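Local coordinates for protein 4-oxalmesaconate hydratase (Pseudomonas putida, PDB 5CGZ) that catalyses the hydration of 4-carboxy-2-hydroxymuconate (oxalomesaconate enol) to 4-carboxy-4-hydroxy-2-oxoadipate in bacterial gallate degradation, as a zinc enzyme of the MshB deacetylase family, at residues F81-Y86 with K92-R97; V7-A12 with P124-L129; A67-E72 with I186-G191. All coordinates share one frame; numbering follows the deposited sequence.

From the N terminus, strand 3-8 ends in residues 7-12, which wait more than a hundred residues for helix 122-138 to close the long loop of interaction 2 beside the zinc. Within that span the chain forms helix 56-74, whose residues 67-72 begin interaction 3, and then the short closure of interaction 1, where the loop after strand 76-80 meets helix 92-105. Interaction 1 is thus enclosed by both of the others. Interaction 3 closes last, at residues 186-191, between helices 179-186 and 193-212, so its segments alternate with those of interaction 2 and the two cross. They also touch, Ala12 CB lying 3.8 Å from Met189 SD; Asp85 packs on His10 between interactions 1 and 2.

Interaction 1: residues F81-Y86 with K92-R97; sequences FDIGDY and KDTLFR
Phe81 sets its CG anti to its carbonyl carbon and beside its backbone N (chi1 -82°), offering a ring face to helix 92-105, and Arg97, bent at chi2 and chi3, folds its guanidinium onto that face. Arg97 was modelled in two conformers; in the one described here the two side chains run antiparallel alongside one another. The planes stand 15° apart and Arg97 CZ sits 4.1 Å from the Phe81 ring centroid, shifted toward the rim, making an offset stack that is also a cation-pi contact. Closer to the helix, Arg97 CB meets Phe81 CE2 at 3.7 Å. The guanidinium then reaches on to the backbone: Arg97 NH1 donates to Phe81 O (2.6 Å) on a lone pair in the carbonyl plane, the N-H...O angle bent to 142°. In this conformer, ring and carbonyl hold the group together. With an alanine here the stacking face is gone, and the guanidinium would probably be freer to swing about its carbonyl bond. Alongside, Ile83 CD1 and Thr94 CG2 meet tip to tip at 4.1 Å. The loop follows strand 76-80, outermost within this chain, and backbone hydrogen bonds join Phe81 to Cys36 and Ile83 to Leu37, at the end of strand 31-36 and just beyond it. Elsewhere on its helix, Leu95 packs on helix 122-138 and, with Phe96, on Pro87 of a second subunit.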
# COMPACT_ATOMS: atom_id res chain seq x y z
N PHE A 81 26.51 -22.26 6.37
CA PHE A 81 27.45 -21.14 6.46
C PHE A 81 27.86 -20.87 7.90
O PHE A 81 28.90 -20.27 8.14
CB PHE A 81 26.86 -19.86 5.86
CG PHE A 81 26.96 -19.77 4.36
CD1 PHE A 81 27.17 -20.90 3.59
CD2 PHE A 81 26.84 -18.54 3.73
CE1 PHE A 81 27.25 -20.81 2.21
CE2 PHE A 81 26.92 -18.44 2.35
CZ PHE A 81 27.12 -19.58 1.59
N ASP A 82 27.01 -21.27 8.85
CA ASP A 82 27.28 -21.06 10.27
C ASP A 82 27.68 -19.62 10.63
O ASP A 82 28.73 -19.41 11.24
CB ASP A 82 28.37 -22.03 10.74
CG ASP A 82 28.53 -22.06 12.26
OD1 ASP A 82 27.56 -21.75 12.98
OD2 ASP A 82 29.64 -22.38 12.73
N ILE A 83 26.85 -18.63 10.28
CA ILE A 83 27.21 -17.25 10.59
C ILE A 83 26.54 -16.72 11.86
O ILE A 83 26.78 -15.57 12.26
CB ILE A 83 26.87 -16.28 9.43
CG1 ILE A 83 25.35 -16.22 9.19
CG2 ILE A 83 27.63 -16.68 8.15
CD1 ILE A 83 24.94 -15.22 8.09
N GLY A 84 25.71 -17.54 12.51
CA GLY A 84 25.11 -17.15 13.78
C GLY A 84 23.73 -16.51 13.65
O GLY A 84 23.49 -15.71 12.74
N ASP A 85 22.83 -16.84 14.58
CA ASP A 85 21.49 -16.27 14.59
C ASP A 85 21.27 -15.39 15.82
O ASP A 85 22.04 -15.45 16.78
CB ASP A 85 20.43 -17.38 14.57
CG ASP A 85 20.40 -18.17 15.87
OD1 ASP A 85 21.48 -18.42 16.44
OD2 ASP A 85 19.28 -18.52 16.33
N TYR A 86 20.22 -14.57 15.79
CA TYR A 86 19.78 -13.78 16.95
C TYR A 86 20.91 -13.08 17.68
O TYR A 86 21.15 -13.37 18.85
CB TYR A 86 19.05 -14.66 17.95
CG TYR A 86 17.62 -15.01 17.59
CD1 TYR A 86 17.35 -15.83 16.50
CD2 TYR A 86 16.56 -14.53 18.34
CE1 TYR A 86 16.05 -16.16 16.17
CE2 TYR A 86 15.24 -14.86 18.02
CZ TYR A 86 15.00 -15.68 16.93
OH TYR A 86 13.70 -16.02 16.60
N LYS A 92 30.34 -8.32 3.34
CA LYS A 92 30.64 -8.55 1.93
C LYS A 92 31.06 -9.99 1.69
O LYS A 92 30.70 -10.60 0.68
CB LYS A 92 31.73 -7.61 1.42
CG LYS A 92 31.22 -6.21 1.14
CD LYS A 92 31.91 -5.61 -0.06
CE LYS A 92 33.18 -4.88 0.31
NZ LYS A 92 33.74 -4.17 -0.88
N ASP A 93 31.79 -10.56 2.64
CA ASP A 93 32.27 -11.93 2.48
C ASP A 93 31.15 -12.97 2.49
O ASP A 93 31.21 -13.95 1.73
CB ASP A 93 33.29 -12.25 3.55
CG ASP A 93 34.66 -12.42 2.98
OD1 ASP A 93 35.30 -11.38 2.66
OD2 ASP A 93 35.08 -13.58 2.80
N THR A 94 30.16 -12.78 3.35
CA THR A 94 28.97 -13.63 3.33
C THR A 94 28.32 -13.56 1.96
O THR A 94 27.98 -14.57 1.36
CB THR A 94 27.93 -13.20 4.38
OG1 THR A 94 28.59 -12.88 5.61
CG2 THR A 94 26.90 -14.31 4.60
N LEU A 95 28.17 -12.33 1.48
CA LEU A 95 27.56 -12.06 0.19
C LEU A 95 28.29 -12.78 -0.94
O LEU A 95 27.66 -13.44 -1.78
CB LEU A 95 27.53 -10.55 -0.07
CG LEU A 95 26.87 -10.12 -1.38
CD1 LEU A 95 25.38 -10.42 -1.34
CD2 LEU A 95 27.12 -8.65 -1.63
N PHE A 96 29.62 -12.66 -0.98
CA PHE A 96 30.41 -13.32 -2.02
C PHE A 96 30.36 -14.86 -1.88
O PHE A 96 30.32 -15.58 -2.89
CB PHE A 96 31.86 -12.82 -1.98
CG PHE A 96 32.01 -11.37 -2.39
CD1 PHE A 96 31.28 -10.85 -3.46
CD2 PHE A 96 32.87 -10.53 -1.70
CE1 PHE A 96 31.42 -9.53 -3.83
CE2 PHE A 96 33.02 -9.20 -2.08
CZ PHE A 96 32.29 -8.70 -3.14
N ARG A 97 30.37 -15.35 -0.65
CA ARG A 97 30.18 -16.78 -0.38
C ARG A 97 28.91 -17.27 -1.07
O ARG A 97 28.90 -18.29 -1.77
CB ARG A 97 30.08 -17.06 1.13
CG ARG A 97 31.41 -17.35 1.87
CD ARG A 97 31.33 -18.65 2.72
NE ARG A 97 30.89 -18.43 4.10
CZ ARG A 97 30.64 -19.40 4.99
NH1 ARG A 97 30.25 -19.07 6.21
NH2 ARG A 97 30.76 -20.69 4.66

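Interaction 2: residues V7-A12 with P124-L129; sequences VSAHSA and PLAMHL. With ZN (zinc ion), chain C.
Ala9 and Ala126 bring the two backbones to a CA-CA distance of 5.2 Å, a spacing that suits two alanines. Val7 and Ser8 are extended, whereas Ala9 (phi -63°, psi -46°) bends the chain ahead of the zinc ligand His10; residues 124-129 are regular helix, with His128 N bonded to Pro124 O. Across the gap the Ala126 methyl points at the flank of the Ala9 methyl, Ala9 CB to Ala126 CB at 3.6 Å. Two residues back, Val7 CG1 approaches Ala126 O at 4.0 Å and so extends the contact on one side, over the helix carbonyl. The Ala9 methyl has a second role: it lies 4.0 Å above the plane of the His10 ring, over its centre. His10 ND1 binds the zinc at 2.1 Å, and Asp13, Glu44, His123 and a more distant water (2.5 Å) are its other ligands. Behind the first shell, His10 NE2 is hydrogen-bonded to Asp122, which would fix the rotation of the ring, while Ser8 OG donates a short bond to His10 O from a position tilted 28° from the carbonyl plane. His10 and Asp13 form the H-x-x-D pattern after the first strand found in this deacetylase family. The contact is buried and made without hydrogen bonds, mostly by aliphatic carbon; it sets the first strand against the helix that carries His123, which is consistent with the methyl packing contributing to the placement of His10 and His123.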
# COMPACT_ATOMS: atom_id res chain seq x y z
N VAL A 7 17.49 -20.72 0.20
CA VAL A 7 18.29 -20.01 1.20
C VAL A 7 17.50 -19.86 2.51
O VAL A 7 16.55 -19.09 2.60
CB VAL A 7 18.73 -18.64 0.72
CG1 VAL A 7 19.63 -17.97 1.76
CG2 VAL A 7 19.48 -18.78 -0.60
N SER A 8 17.94 -20.62 3.51
CA SER A 8 17.25 -20.76 4.79
C SER A 8 18.00 -19.98 5.88
O SER A 8 19.20 -20.21 6.07
CB SER A 8 17.16 -22.26 5.12
OG SER A 8 16.43 -22.51 6.30
N ALA A 9 17.34 -19.06 6.58
CA ALA A 9 18.05 -18.28 7.61
C ALA A 9 18.56 -19.18 8.74
O ALA A 9 19.71 -19.06 9.19
CB ALA A 9 17.14 -17.20 8.18
N HIS A 10 17.69 -20.06 9.20
CA HIS A 10 17.99 -21.00 10.26
C HIS A 10 17.80 -22.40 9.69
O HIS A 10 17.01 -22.57 8.76
CB HIS A 10 17.09 -20.75 11.46
CG HIS A 10 16.99 -19.30 11.84
ND1 HIS A 10 15.84 -18.56 11.69
CD2 HIS A 10 17.92 -18.45 12.33
CE1 HIS A 10 16.06 -17.32 12.09
NE2 HIS A 10 17.32 -17.22 12.48
N SER A 11 18.48 -23.38 10.25
CA SER A 11 18.52 -24.71 9.64
C SER A 11 17.14 -25.37 9.49
O SER A 11 16.93 -26.11 8.54
CB SER A 11 19.46 -25.63 10.44
OG SER A 11 19.11 -25.70 11.81
N ALA A 12 16.19 -25.10 10.39
CA ALA A 12 14.88 -25.77 10.31
C ALA A 12 13.92 -25.16 9.28
O ALA A 12 12.97 -25.80 8.83
CB ALA A 12 14.21 -25.77 11.69
N PRO A 124 14.17 -11.73 6.98
CA PRO A 124 14.37 -10.85 5.82
C PRO A 124 15.84 -10.68 5.43
O PRO A 124 16.15 -10.53 4.25
CB PRO A 124 13.77 -9.50 6.28
CG PRO A 124 12.80 -9.88 7.37
CD PRO A 124 13.45 -11.05 8.07
N LEU A 125 16.75 -10.71 6.41
CA LEU A 125 18.17 -10.60 6.07
C LEU A 125 18.57 -11.73 5.12
O LEU A 125 19.27 -11.51 4.14
CB LEU A 125 19.03 -10.63 7.33
CG LEU A 125 20.55 -10.68 7.06
CD1 LEU A 125 20.99 -9.50 6.18
CD2 LEU A 125 21.31 -10.69 8.38
N ALA A 126 18.11 -12.94 5.41
CA ALA A 126 18.38 -14.09 4.56
C ALA A 126 17.89 -13.85 3.13
O ALA A 126 18.60 -14.15 2.16
CB ALA A 126 17.72 -15.36 5.13
N MET A 127 16.69 -13.29 2.99
CA MET A 127 16.16 -13.04 1.65
C MET A 127 16.93 -11.92 0.95
O MET A 127 17.16 -11.98 -0.26
CB MET A 127 14.66 -12.73 1.71
CG MET A 127 14.06 -12.27 0.37
SD MET A 127 14.26 -13.45 -1.00
CE MET A 127 12.64 -14.24 -1.06
N HIS A 128 17.34 -10.89 1.69
CA HIS A 128 18.15 -9.82 1.11
C HIS A 128 19.51 -10.35 0.63
O HIS A 128 19.99 -9.95 -0.43
CB HIS A 128 18.34 -8.67 2.10
CG HIS A 128 17.22 -7.68 2.08
ND1 HIS A 128 16.56 -7.26 3.22
CD2 HIS A 128 16.61 -7.05 1.04
CE1 HIS A 128 15.61 -6.41 2.89
NE2 HIS A 128 15.62 -6.26 1.57
N LEU A 129 20.11 -11.24 1.42
CA LEU A 129 21.34 -11.92 1.00
C LEU A 129 21.12 -12.71 -0.28
O LEU A 129 21.89 -12.61 -1.24
CB LEU A 129 21.86 -12.85 2.10
CG LEU A 129 22.67 -12.16 3.18
CD1 LEU A 129 22.89 -13.10 4.36
CD2 LEU A 129 24.00 -11.68 2.60
ZN ZN C . 13.94 -19.14 11.13
O HOH W 1 11.89 -20.04 12.22

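Interaction 3: residues A67-E72 with I186-G191; sequences AMAAAE and IQCMAG
Cys188 points its sulfur at helix 56-74 and makes the closest touch of this contact at its partly exposed rim: SG lies 3.9 Å from Ala69 CB and 4.0 Å from Ala70 N, resting on the helix surface where small side chains expose the backbone. Having SG anti to its own carbonyl carbon (chi1 -64°) directs the thiol at this spot. The buried side lies at Ala70 and Met189. There the methyl end of Met189 takes over, its CE 4.2 Å from Ala70 CB; that chain starts off to one side and bends back toward the helix. Ala70 CB also faces Cys188 CB at 4.4 Å and touches Val15 of helix 13-27, while Met189 packs on Trp16 of the same helix. The solvent side begins beyond Ala69 and Cys188, where Gln187 and Glu72 are exposed and do not meet across the segments. Between the two segments the contact is van der Waals; a weak hydrogen bond from Ala190 N to Glu66 OE2 adds to it on the same helix. The loop is held by its own turns: Met189 N bonds to Ile186 O at 2.9 Å in a type I beta turn, and Met189 centres an inverse gamma turn whose bond is weak. Outside, Met189 O accepts from Trp196 NE1. Helix 56-74 links the neighbouring parallel strands 31-36 and 76-80, the beta-alpha-beta crossover of a Rossmann-type fold, and the contact seats on its alanine surface the turn joining helices 179-186 and 193-212.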
# COMPACT_ATOMS: atom_id res chain seq x y z
N ALA A 67 18.99 -31.33 10.11
CA ALA A 67 18.90 -30.75 8.77
C ALA A 67 19.41 -31.74 7.73
O ALA A 67 18.81 -31.91 6.66
CB ALA A 67 19.68 -29.45 8.70
N MET A 68 20.53 -32.40 8.03
CA MET A 68 21.08 -33.39 7.11
C MET A 68 20.13 -34.56 6.93
O MET A 68 19.98 -35.06 5.81
CB MET A 68 22.43 -33.88 7.60
CG MET A 68 23.56 -32.90 7.31
SD MET A 68 25.07 -33.38 8.16
CE MET A 68 26.26 -32.30 7.35
N ALA A 69 19.48 -34.98 8.01
CA ALA A 69 18.51 -36.07 7.91
C ALA A 69 17.31 -35.65 7.06
O ALA A 69 16.85 -36.40 6.19
CB ALA A 69 18.05 -36.51 9.30
N ALA A 70 16.81 -34.44 7.29
CA ALA A 70 15.67 -33.92 6.52
C ALA A 70 16.02 -33.78 5.04
O ALA A 70 15.25 -34.17 4.16
CB ALA A 70 15.20 -32.58 7.08
N ALA A 71 17.20 -33.22 4.77
CA ALA A 71 17.65 -33.03 3.39
C ALA A 71 17.70 -34.35 2.63
O ALA A 71 17.33 -34.41 1.46
CB ALA A 71 19.01 -32.34 3.36
N GLU A 72 18.18 -35.39 3.31
CA GLU A 72 18.30 -36.72 2.72
C GLU A 72 16.93 -37.24 2.31
O GLU A 72 16.74 -37.73 1.20
CB GLU A 72 18.98 -37.69 3.71
CG GLU A 72 19.53 -38.99 3.09
CD GLU A 72 18.56 -40.17 3.19
OE1 GLU A 72 17.58 -40.08 3.95
OE2 GLU A 72 18.80 -41.18 2.49
N ILE A 186 9.66 -33.31 8.31
CA ILE A 186 9.16 -32.56 9.45
C ILE A 186 9.41 -33.30 10.76
O ILE A 186 9.78 -32.71 11.78
CB ILE A 186 7.65 -32.25 9.27
CG1 ILE A 186 7.48 -30.95 8.46
CG2 ILE A 186 6.94 -32.12 10.60
CD1 ILE A 186 6.04 -30.60 8.20
N GLN A 187 9.23 -34.62 10.73
CA GLN A 187 9.42 -35.44 11.93
C GLN A 187 10.88 -35.52 12.38
O GLN A 187 11.16 -35.93 13.50
CB GLN A 187 8.86 -36.84 11.70
CG GLN A 187 7.34 -36.86 11.72
CD GLN A 187 6.76 -38.24 11.58
OE1 GLN A 187 5.98 -38.68 12.43
NE2 GLN A 187 7.11 -38.94 10.51
N CYS A 188 11.82 -35.11 11.53
CA CYS A 188 13.21 -34.99 11.95
C CYS A 188 13.41 -33.80 12.89
O CYS A 188 14.42 -33.73 13.58
CB CYS A 188 14.14 -34.82 10.74
SG CYS A 188 14.19 -36.23 9.65
N MET A 189 12.45 -32.88 12.91
CA MET A 189 12.54 -31.72 13.81
C MET A 189 12.12 -32.17 15.21
O MET A 189 11.00 -31.90 15.66
CB MET A 189 11.66 -30.56 13.32
CG MET A 189 11.88 -30.17 11.85
SD MET A 189 13.53 -29.51 11.49
CE MET A 189 14.37 -30.96 10.89
N ALA A 190 13.05 -32.86 15.87
CA ALA A 190 12.81 -33.48 17.16
C ALA A 190 12.22 -32.54 18.21
O ALA A 190 12.70 -31.42 18.40
CB ALA A 190 14.12 -34.07 17.68
N GLY A 191 11.19 -33.02 18.89
CA GLY A 191 10.57 -32.31 19.99
C GLY A 191 9.67 -31.14 19.61
O GLY A 191 9.23 -30.39 20.48